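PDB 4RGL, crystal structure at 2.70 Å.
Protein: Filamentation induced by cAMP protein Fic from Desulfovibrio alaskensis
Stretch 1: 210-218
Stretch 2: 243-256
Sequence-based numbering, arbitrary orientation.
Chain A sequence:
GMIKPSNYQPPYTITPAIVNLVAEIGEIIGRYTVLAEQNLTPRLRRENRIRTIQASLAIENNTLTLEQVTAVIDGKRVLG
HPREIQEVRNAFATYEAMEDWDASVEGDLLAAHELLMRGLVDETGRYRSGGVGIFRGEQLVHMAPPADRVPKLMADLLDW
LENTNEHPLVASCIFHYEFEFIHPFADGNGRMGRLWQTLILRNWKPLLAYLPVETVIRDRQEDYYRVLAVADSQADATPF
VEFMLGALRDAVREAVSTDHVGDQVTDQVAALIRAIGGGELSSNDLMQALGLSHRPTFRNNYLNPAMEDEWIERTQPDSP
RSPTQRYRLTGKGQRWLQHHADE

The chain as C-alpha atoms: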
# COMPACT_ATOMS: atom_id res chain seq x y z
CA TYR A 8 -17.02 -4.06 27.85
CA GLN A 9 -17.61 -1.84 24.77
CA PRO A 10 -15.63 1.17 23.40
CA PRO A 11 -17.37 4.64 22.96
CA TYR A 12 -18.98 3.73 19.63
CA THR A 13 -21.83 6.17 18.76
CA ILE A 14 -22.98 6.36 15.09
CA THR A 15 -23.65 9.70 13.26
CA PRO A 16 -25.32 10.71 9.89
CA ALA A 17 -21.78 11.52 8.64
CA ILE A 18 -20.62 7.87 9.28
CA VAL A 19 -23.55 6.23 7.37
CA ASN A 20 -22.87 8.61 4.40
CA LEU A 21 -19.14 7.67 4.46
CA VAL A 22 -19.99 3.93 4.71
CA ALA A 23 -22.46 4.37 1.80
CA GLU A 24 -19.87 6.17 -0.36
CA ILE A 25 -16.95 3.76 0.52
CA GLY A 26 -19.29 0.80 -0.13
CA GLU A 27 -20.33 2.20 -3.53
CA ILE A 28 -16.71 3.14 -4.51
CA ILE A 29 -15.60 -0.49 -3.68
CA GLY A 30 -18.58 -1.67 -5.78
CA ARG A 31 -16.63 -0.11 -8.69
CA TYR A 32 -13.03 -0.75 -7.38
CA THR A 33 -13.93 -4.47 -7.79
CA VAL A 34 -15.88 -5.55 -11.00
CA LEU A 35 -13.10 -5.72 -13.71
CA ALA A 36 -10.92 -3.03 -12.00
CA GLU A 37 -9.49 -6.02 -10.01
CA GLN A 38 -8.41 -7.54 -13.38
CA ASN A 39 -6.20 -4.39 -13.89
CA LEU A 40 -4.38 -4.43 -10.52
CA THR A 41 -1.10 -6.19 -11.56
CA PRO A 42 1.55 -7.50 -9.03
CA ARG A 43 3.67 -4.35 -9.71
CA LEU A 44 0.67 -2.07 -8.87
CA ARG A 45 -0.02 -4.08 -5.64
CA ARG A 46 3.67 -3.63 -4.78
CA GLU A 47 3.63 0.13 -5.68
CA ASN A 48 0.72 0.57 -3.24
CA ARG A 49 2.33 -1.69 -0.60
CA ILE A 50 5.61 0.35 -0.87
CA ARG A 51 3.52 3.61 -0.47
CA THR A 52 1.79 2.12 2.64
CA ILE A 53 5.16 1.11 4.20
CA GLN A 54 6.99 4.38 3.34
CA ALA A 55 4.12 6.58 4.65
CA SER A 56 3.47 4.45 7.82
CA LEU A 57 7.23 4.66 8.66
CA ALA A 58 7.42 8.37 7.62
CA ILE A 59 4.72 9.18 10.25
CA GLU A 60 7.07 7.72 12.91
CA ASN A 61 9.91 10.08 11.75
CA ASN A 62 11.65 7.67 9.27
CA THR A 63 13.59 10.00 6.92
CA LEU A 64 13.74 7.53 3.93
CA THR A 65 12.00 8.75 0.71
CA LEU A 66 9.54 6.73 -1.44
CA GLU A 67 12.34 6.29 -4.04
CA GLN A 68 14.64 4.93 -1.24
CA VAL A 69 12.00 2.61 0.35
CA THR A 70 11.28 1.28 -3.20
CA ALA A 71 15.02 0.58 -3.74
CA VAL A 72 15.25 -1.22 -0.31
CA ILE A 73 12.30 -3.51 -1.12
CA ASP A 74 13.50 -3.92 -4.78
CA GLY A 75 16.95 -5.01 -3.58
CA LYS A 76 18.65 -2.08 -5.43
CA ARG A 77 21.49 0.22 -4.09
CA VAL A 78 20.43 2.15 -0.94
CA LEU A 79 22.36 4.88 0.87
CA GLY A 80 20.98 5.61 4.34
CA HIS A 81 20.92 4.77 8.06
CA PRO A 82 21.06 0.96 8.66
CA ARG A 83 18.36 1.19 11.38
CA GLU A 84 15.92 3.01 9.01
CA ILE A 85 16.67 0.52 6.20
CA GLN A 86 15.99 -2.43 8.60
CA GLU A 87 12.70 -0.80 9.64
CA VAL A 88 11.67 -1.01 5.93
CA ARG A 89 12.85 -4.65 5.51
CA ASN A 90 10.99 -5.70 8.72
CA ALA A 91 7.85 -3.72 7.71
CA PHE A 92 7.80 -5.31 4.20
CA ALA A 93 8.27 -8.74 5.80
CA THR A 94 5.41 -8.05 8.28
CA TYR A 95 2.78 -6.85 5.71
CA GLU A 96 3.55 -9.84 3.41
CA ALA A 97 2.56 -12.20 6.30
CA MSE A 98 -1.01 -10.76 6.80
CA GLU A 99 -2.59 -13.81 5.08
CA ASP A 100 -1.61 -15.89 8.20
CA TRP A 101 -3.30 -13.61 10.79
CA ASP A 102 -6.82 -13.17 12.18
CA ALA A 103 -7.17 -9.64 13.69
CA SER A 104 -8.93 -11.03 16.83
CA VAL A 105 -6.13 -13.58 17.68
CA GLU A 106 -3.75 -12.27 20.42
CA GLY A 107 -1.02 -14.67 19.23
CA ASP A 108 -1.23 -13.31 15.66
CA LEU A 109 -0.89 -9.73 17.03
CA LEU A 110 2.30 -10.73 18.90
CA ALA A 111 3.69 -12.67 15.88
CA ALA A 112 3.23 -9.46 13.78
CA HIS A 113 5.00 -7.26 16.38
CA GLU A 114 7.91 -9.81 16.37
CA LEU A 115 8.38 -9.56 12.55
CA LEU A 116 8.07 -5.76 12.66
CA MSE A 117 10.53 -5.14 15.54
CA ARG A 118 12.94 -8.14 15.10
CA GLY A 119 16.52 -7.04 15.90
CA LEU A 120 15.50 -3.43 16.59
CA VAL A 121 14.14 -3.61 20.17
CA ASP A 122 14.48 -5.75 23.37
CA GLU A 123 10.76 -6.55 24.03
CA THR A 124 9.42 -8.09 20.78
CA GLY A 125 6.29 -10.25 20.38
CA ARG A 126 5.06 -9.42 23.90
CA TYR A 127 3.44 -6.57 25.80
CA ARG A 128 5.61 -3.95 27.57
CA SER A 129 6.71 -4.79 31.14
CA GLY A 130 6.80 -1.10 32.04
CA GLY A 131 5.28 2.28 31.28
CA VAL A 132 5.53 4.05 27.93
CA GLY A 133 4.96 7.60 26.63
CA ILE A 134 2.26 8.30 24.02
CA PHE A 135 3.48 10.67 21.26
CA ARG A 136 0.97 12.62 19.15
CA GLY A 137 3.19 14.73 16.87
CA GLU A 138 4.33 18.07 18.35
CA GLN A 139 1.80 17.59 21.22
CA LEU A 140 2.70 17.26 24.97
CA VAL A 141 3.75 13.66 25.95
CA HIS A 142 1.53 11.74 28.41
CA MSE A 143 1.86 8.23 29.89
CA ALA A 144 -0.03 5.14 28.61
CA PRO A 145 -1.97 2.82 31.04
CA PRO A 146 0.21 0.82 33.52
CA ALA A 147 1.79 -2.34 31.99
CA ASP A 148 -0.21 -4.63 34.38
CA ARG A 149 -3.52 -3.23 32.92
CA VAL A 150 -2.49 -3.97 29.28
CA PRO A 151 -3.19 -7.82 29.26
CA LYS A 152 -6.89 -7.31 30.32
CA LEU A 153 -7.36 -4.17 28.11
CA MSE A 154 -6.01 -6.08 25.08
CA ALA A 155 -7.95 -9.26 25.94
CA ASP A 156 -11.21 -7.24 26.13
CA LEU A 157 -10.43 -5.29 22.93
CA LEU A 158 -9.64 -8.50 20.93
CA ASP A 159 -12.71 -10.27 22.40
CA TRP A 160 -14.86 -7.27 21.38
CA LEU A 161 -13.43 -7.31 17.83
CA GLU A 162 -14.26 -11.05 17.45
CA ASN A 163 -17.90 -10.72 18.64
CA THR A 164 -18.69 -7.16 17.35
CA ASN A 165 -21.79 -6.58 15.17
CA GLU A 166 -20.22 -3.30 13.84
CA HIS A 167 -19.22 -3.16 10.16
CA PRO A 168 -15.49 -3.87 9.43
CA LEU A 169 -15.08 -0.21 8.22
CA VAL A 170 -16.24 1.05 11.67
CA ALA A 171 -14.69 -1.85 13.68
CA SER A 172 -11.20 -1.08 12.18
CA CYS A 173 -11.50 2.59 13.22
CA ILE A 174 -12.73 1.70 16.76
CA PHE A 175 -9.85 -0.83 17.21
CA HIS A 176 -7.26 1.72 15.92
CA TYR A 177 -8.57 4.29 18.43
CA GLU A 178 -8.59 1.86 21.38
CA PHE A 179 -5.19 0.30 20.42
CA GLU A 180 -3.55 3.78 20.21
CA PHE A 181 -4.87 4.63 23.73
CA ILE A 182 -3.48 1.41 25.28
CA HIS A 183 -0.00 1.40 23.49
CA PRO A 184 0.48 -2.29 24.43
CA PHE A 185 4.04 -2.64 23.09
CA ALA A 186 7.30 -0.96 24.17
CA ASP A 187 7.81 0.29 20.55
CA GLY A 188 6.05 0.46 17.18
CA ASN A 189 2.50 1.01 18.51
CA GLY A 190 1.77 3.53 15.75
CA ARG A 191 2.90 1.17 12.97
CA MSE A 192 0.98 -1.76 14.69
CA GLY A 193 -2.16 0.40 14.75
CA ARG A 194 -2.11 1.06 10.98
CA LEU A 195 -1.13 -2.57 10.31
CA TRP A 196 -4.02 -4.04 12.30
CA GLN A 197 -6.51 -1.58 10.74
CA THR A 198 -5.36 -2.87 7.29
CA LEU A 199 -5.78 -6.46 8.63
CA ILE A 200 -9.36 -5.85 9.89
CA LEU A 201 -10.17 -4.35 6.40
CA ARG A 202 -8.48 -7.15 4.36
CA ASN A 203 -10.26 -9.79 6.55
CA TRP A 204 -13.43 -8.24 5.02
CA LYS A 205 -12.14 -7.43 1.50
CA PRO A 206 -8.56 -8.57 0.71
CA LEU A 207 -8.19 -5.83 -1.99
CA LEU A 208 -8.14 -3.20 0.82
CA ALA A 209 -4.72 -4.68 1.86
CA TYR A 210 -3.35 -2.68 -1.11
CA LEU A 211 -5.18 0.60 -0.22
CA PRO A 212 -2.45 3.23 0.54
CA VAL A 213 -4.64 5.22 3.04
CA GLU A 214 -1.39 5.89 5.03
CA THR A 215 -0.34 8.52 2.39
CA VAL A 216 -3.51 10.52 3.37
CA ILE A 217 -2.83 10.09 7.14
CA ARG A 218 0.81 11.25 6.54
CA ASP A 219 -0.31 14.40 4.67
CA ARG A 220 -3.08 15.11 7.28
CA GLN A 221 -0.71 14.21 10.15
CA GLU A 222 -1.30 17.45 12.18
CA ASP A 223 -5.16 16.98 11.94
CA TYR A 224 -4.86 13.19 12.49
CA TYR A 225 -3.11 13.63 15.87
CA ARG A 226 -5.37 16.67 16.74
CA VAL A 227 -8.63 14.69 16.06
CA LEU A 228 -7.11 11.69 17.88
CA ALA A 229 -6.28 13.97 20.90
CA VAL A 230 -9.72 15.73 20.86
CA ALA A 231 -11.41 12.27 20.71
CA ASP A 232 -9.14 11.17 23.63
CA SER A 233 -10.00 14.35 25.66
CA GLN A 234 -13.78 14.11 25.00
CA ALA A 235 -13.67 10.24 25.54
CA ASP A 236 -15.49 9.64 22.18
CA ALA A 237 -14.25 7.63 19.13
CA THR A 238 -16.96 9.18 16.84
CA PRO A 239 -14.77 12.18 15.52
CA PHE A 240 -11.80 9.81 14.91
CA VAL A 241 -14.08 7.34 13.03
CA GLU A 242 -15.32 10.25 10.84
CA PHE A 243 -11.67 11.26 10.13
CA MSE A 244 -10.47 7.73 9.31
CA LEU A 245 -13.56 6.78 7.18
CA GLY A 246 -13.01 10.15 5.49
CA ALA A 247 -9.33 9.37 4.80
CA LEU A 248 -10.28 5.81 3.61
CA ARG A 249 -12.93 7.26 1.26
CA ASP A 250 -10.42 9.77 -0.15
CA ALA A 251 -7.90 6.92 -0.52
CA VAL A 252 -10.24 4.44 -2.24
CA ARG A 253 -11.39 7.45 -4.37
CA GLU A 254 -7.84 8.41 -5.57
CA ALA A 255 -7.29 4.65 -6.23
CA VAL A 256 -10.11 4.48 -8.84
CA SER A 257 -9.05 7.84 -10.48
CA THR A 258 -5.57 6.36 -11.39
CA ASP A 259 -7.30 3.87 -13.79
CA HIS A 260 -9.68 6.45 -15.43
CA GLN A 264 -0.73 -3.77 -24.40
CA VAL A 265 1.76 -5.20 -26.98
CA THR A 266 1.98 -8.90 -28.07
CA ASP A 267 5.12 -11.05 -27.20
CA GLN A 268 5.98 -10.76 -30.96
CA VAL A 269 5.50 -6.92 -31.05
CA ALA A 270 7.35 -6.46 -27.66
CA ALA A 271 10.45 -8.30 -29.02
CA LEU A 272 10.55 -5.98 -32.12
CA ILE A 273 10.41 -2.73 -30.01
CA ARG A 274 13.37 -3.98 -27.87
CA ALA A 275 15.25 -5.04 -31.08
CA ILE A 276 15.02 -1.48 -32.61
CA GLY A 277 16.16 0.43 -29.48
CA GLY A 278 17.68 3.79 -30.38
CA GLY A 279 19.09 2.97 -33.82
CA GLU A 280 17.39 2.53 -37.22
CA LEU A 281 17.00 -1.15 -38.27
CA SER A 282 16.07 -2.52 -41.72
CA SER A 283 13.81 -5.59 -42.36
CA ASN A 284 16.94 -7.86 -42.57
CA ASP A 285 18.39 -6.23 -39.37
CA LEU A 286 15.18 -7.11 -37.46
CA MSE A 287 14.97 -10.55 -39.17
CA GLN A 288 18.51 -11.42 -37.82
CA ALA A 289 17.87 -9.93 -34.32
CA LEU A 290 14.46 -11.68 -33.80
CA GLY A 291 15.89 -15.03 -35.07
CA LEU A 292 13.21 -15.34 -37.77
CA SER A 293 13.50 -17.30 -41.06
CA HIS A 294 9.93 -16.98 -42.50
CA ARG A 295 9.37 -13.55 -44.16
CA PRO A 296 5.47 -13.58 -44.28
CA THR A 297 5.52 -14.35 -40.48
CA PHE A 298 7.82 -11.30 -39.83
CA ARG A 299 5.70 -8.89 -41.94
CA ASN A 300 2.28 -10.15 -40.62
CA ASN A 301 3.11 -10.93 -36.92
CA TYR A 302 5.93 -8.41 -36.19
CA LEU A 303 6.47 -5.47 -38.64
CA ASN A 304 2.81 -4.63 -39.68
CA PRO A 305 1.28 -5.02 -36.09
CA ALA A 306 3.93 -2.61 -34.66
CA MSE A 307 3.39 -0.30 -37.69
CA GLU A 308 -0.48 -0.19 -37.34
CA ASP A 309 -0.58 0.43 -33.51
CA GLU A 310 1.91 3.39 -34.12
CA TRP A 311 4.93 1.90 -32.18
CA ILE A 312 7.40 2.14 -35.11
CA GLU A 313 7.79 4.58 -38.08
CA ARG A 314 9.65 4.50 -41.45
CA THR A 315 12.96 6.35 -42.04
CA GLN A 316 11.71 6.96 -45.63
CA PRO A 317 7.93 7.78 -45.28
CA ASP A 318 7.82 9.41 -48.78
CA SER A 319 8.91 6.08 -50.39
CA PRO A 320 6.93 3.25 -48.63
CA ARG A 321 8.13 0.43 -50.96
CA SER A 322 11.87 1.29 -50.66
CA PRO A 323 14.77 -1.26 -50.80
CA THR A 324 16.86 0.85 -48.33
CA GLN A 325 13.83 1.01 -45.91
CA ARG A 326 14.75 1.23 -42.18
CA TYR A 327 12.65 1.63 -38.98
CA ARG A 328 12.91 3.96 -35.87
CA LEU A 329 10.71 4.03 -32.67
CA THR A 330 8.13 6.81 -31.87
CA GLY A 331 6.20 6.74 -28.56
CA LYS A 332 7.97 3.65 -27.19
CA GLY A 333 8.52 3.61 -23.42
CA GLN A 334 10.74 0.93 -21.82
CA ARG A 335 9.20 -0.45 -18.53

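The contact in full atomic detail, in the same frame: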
# COMPACT_ATOMS: atom_id res chain seq x y z
N TYR A 210 -4.18 -3.46 -0.20
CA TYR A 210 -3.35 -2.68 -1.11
C TYR A 210 -3.91 -1.24 -1.26
O TYR A 210 -3.62 -0.57 -2.24
CB TYR A 210 -3.25 -3.37 -2.47
CG TYR A 210 -2.78 -4.81 -2.36
CD1 TYR A 210 -1.43 -5.10 -2.17
CD2 TYR A 210 -3.68 -5.87 -2.37
CE1 TYR A 210 -0.99 -6.42 -2.00
CE2 TYR A 210 -3.25 -7.19 -2.22
CZ TYR A 210 -1.90 -7.46 -2.03
OH TYR A 210 -1.48 -8.76 -1.88
N LEU A 211 -4.66 -0.77 -0.25
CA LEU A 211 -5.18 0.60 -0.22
C LEU A 211 -4.20 1.52 0.55
O LEU A 211 -4.02 1.36 1.77
CB LEU A 211 -6.58 0.63 0.42
CG LEU A 211 -7.28 2.00 0.47
CD1 LEU A 211 -7.53 2.52 -0.93
CD2 LEU A 211 -8.58 1.91 1.24
N PRO A 212 -3.48 2.43 -0.15
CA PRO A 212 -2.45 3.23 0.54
C PRO A 212 -3.05 4.44 1.29
O PRO A 212 -2.62 5.58 1.08
CB PRO A 212 -1.51 3.69 -0.60
CG PRO A 212 -2.12 3.13 -1.88
CD PRO A 212 -3.52 2.73 -1.59
N VAL A 213 -3.98 4.17 2.24
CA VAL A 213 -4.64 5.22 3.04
C VAL A 213 -3.60 5.96 3.93
O VAL A 213 -3.83 7.11 4.32
CB VAL A 213 -5.80 4.63 3.90
CG1 VAL A 213 -5.29 3.58 4.88
CG2 VAL A 213 -6.57 5.74 4.63
N GLU A 214 -2.43 5.33 4.17
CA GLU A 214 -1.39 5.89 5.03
C GLU A 214 -0.79 7.17 4.42
O GLU A 214 -0.36 8.05 5.17
CB GLU A 214 -0.29 4.85 5.29
CG GLU A 214 -0.77 3.61 6.05
CD GLU A 214 -1.56 2.60 5.23
OE1 GLU A 214 -1.51 2.68 3.98
OE2 GLU A 214 -2.14 1.67 5.84
N THR A 215 -0.82 7.30 3.07
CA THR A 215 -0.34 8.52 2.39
C THR A 215 -1.24 9.72 2.75
O THR A 215 -0.76 10.85 2.83
CB THR A 215 -0.29 8.31 0.86
OG1 THR A 215 -1.61 8.07 0.37
CG2 THR A 215 0.64 7.19 0.46
N VAL A 216 -2.55 9.47 2.97
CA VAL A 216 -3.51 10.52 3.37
C VAL A 216 -3.26 10.90 4.84
O VAL A 216 -3.20 12.09 5.17
CB VAL A 216 -4.98 10.07 3.13
CG1 VAL A 216 -5.96 11.15 3.57
CG2 VAL A 216 -5.21 9.68 1.67
N ILE A 217 -3.08 9.88 5.71
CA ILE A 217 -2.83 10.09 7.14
C ILE A 217 -1.50 10.85 7.34
O ILE A 217 -1.40 11.67 8.25
CB ILE A 217 -2.82 8.73 7.89
CG1 ILE A 217 -4.13 7.95 7.62
CG2 ILE A 217 -2.60 8.94 9.40
CD1 ILE A 217 -4.07 6.46 8.02
N ARG A 218 -0.49 10.58 6.48
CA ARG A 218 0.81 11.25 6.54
C ARG A 218 0.68 12.74 6.15
O ARG A 218 1.32 13.60 6.77
CB ARG A 218 1.82 10.55 5.62
CG ARG A 218 3.22 11.18 5.62
CD ARG A 218 4.01 10.73 4.41
NE ARG A 218 3.37 11.16 3.17
CZ ARG A 218 3.58 10.59 1.99
NH1 ARG A 218 4.37 9.53 1.89
NH2 ARG A 218 2.95 11.03 0.91
N PHE A 243 -12.94 10.90 10.77
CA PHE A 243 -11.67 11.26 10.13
C PHE A 243 -11.13 10.10 9.33
O PHE A 243 -10.76 10.28 8.17
CB PHE A 243 -10.63 11.71 11.18
CG PHE A 243 -9.30 12.12 10.57
CD1 PHE A 243 -9.08 13.44 10.18
CD2 PHE A 243 -8.29 11.19 10.36
CE1 PHE A 243 -7.86 13.81 9.59
CE2 PHE A 243 -7.08 11.56 9.76
CZ PHE A 243 -6.88 12.87 9.38
N MSE A 244 -11.05 8.90 9.95
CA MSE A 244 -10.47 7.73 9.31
C MSE A 244 -11.32 7.27 8.12
O MSE A 244 -10.77 7.05 7.03
CB MSE A 244 -10.30 6.59 10.31
CG MSE A 244 -9.32 5.52 9.82
SE MSE A 244 -7.56 6.26 9.36
CE MSE A 244 -7.15 7.11 11.04
N LEU A 245 -12.67 7.15 8.30
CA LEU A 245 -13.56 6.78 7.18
C LEU A 245 -13.47 7.81 6.07
O LEU A 245 -13.55 7.46 4.89
CB LEU A 245 -15.02 6.64 7.64
CG LEU A 245 -15.34 5.42 8.54
CD1 LEU A 245 -16.78 5.45 8.98
CD2 LEU A 245 -15.03 4.12 7.82
N GLY A 246 -13.23 9.07 6.45
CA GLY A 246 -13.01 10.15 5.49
C GLY A 246 -11.74 9.94 4.70
O GLY A 246 -11.77 9.93 3.47
N ALA A 247 -10.62 9.65 5.42
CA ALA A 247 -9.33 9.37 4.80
C ALA A 247 -9.42 8.13 3.89
O ALA A 247 -8.92 8.16 2.76
CB ALA A 247 -8.27 9.16 5.87
N LEU A 248 -10.10 7.05 4.37
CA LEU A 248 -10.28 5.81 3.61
C LEU A 248 -11.06 6.06 2.34
O LEU A 248 -10.68 5.56 1.28
CB LEU A 248 -10.98 4.76 4.47
CG LEU A 248 -10.10 4.07 5.51
CD1 LEU A 248 -10.93 3.48 6.62
CD2 LEU A 248 -9.22 3.03 4.87
N ARG A 249 -12.14 6.87 2.43
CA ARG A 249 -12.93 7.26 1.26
C ARG A 249 -12.07 7.99 0.25
O ARG A 249 -12.08 7.65 -0.93
CB ARG A 249 -14.11 8.15 1.69
CG ARG A 249 -14.89 8.73 0.51
CD ARG A 249 -15.61 10.00 0.90
NE ARG A 249 -14.67 11.06 1.26
CZ ARG A 249 -15.05 12.27 1.68
NH1 ARG A 249 -16.34 12.57 1.78
NH2 ARG A 249 -14.14 13.18 2.00
N ASP A 250 -11.30 9.00 0.71
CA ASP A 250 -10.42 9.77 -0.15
C ASP A 250 -9.34 8.88 -0.77
O ASP A 250 -8.95 9.10 -1.92
CB ASP A 250 -9.76 10.92 0.64
CG ASP A 250 -10.77 11.84 1.31
OD1 ASP A 250 -11.87 12.02 0.75
OD2 ASP A 250 -10.46 12.35 2.40
N ALA A 251 -8.90 7.85 -0.03
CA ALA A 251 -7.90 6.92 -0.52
C ALA A 251 -8.48 6.00 -1.58
O ALA A 251 -7.95 5.93 -2.69
CB ALA A 251 -7.33 6.09 0.63
N VAL A 252 -9.62 5.35 -1.28
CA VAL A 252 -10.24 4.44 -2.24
C VAL A 252 -10.78 5.25 -3.46
O VAL A 252 -10.90 4.71 -4.56
CB VAL A 252 -11.36 3.58 -1.58
CG1 VAL A 252 -12.58 4.42 -1.24
CG2 VAL A 252 -11.74 2.40 -2.46
N ARG A 253 -10.96 6.57 -3.29
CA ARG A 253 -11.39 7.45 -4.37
C ARG A 253 -10.21 7.78 -5.31
O ARG A 253 -10.36 7.67 -6.52
CB ARG A 253 -12.02 8.72 -3.80
CG ARG A 253 -12.77 9.57 -4.83
CD ARG A 253 -13.85 10.41 -4.18
NE ARG A 253 -13.34 11.22 -3.07
CZ ARG A 253 -14.10 11.95 -2.26
NH1 ARG A 253 -15.42 11.96 -2.42
NH2 ARG A 253 -13.56 12.65 -1.28
N GLU A 254 -9.01 8.11 -4.74
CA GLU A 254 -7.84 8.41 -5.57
C GLU A 254 -7.26 7.11 -6.18
O GLU A 254 -6.45 7.17 -7.10
CB GLU A 254 -6.73 9.17 -4.78
CG GLU A 254 -5.99 8.33 -3.75
CD GLU A 254 -4.60 8.86 -3.37
OE1 GLU A 254 -3.83 9.21 -4.30
OE2 GLU A 254 -4.24 8.77 -2.18
N ALA A 255 -7.72 5.94 -5.70
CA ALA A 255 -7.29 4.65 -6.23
C ALA A 255 -8.02 4.32 -7.53
O ALA A 255 -7.45 3.68 -8.41
CB ALA A 255 -7.54 3.56 -5.20
N VAL A 256 -9.29 4.75 -7.65
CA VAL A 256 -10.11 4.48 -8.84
C VAL A 256 -9.79 5.53 -9.95
O VAL A 256 -9.89 5.22 -11.14
CB VAL A 256 -11.63 4.46 -8.50
CG1 VAL A 256 -12.47 4.20 -9.74
CG2 VAL A 256 -11.92 3.43 -7.41

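Packing of apolar side chains holds these two stretches together; no hydrogen bond or salt bridge crosses between them. The first stretch is a loop that turns into a helix, the second is helical throughout, and together they bury 522 Å² of surface. The two helices run at 124° to each other, with their axes 9.1 Å apart at the closest point. The backbones come nearest before the first helix is well under way, where Val-213 CA lies 5.1 Å from Ala-251 CA.

That close approach is possible because the second helix presents alanines. Ala-247 and Ala-251, one turn apart, both direct their CA-to-CB bonds toward the first stretch, and each offers only a methyl group. Val-213 rests directly against this surface: its CA is 3.7 Å from Ala-251 CB, so here main chain as well as side chain is in contact. Its CG2 reaches between neighboring residues, 4.0 Å from Ala-247 CB and 3.8 Å from Leu-248 CD2. A short, branched side chain suits the place, since it fills the narrow space without a long extension. Three residues on, Val-216 packs on the same two alanines, with CG1 3.8 Å from Ala-247 CB and CG2 4.3 Å from Ala-251 CB.

Longer side chains close the gaps where the backbones are farther apart. Leu-211, which has the largest area covered by the other stretch, points toward the helix with chi1 t and chi2 p. Its CD1 methyl packs against the helix backbone, 3.5 Å from Val-252 N, and also lies 3.9 Å from Ala-251 CB, while its CD2 meets Leu-248 CD2 at 3.9 Å. Leu-248 leaves its helix sideways, but the end of its side chain comes nearer, which lets it touch both Leu-211 and Val-213. Toward the N-terminal part of the second stretch, Ile-217 and the selenomethionine Met-244 behave similarly: both start sideways and bend inward at their ends, bringing Ile-217 CD1 to 3.7 Å from Met-244 SE. The unbranched chain of Met-244, with chi1 t and chi2 p, carries its SE to this contact.

Several polar groups bond within their own stretch rather than across the contact. Thr-215 OG1 donates a hydrogen bond to Pro-212 O at 2.8 Å, tying its hydroxyl to the turn that leads into the helix; Thr-215 N also bonds to Pro-212 O, at 3.2 Å. Threonine suits this position because its short side chain can reach back to that carbonyl. Across the interface, Thr-215 OG1 lies 3.7 Å from Glu-254 OE2, a contact without a hydrogen bond, and Glu-254 sits where the contact is partly exposed, as befits a carboxylate.

On the second helix, Asp-250 OD1 receives salt bridges from Arg-249 NH2 at 2.8 Å and Arg-253 NH2 at 2.7 Å, the latter hydrogen bond being weak. Neither arginine touches the first stretch, so these long charged chains leave the apolar seam undisturbed.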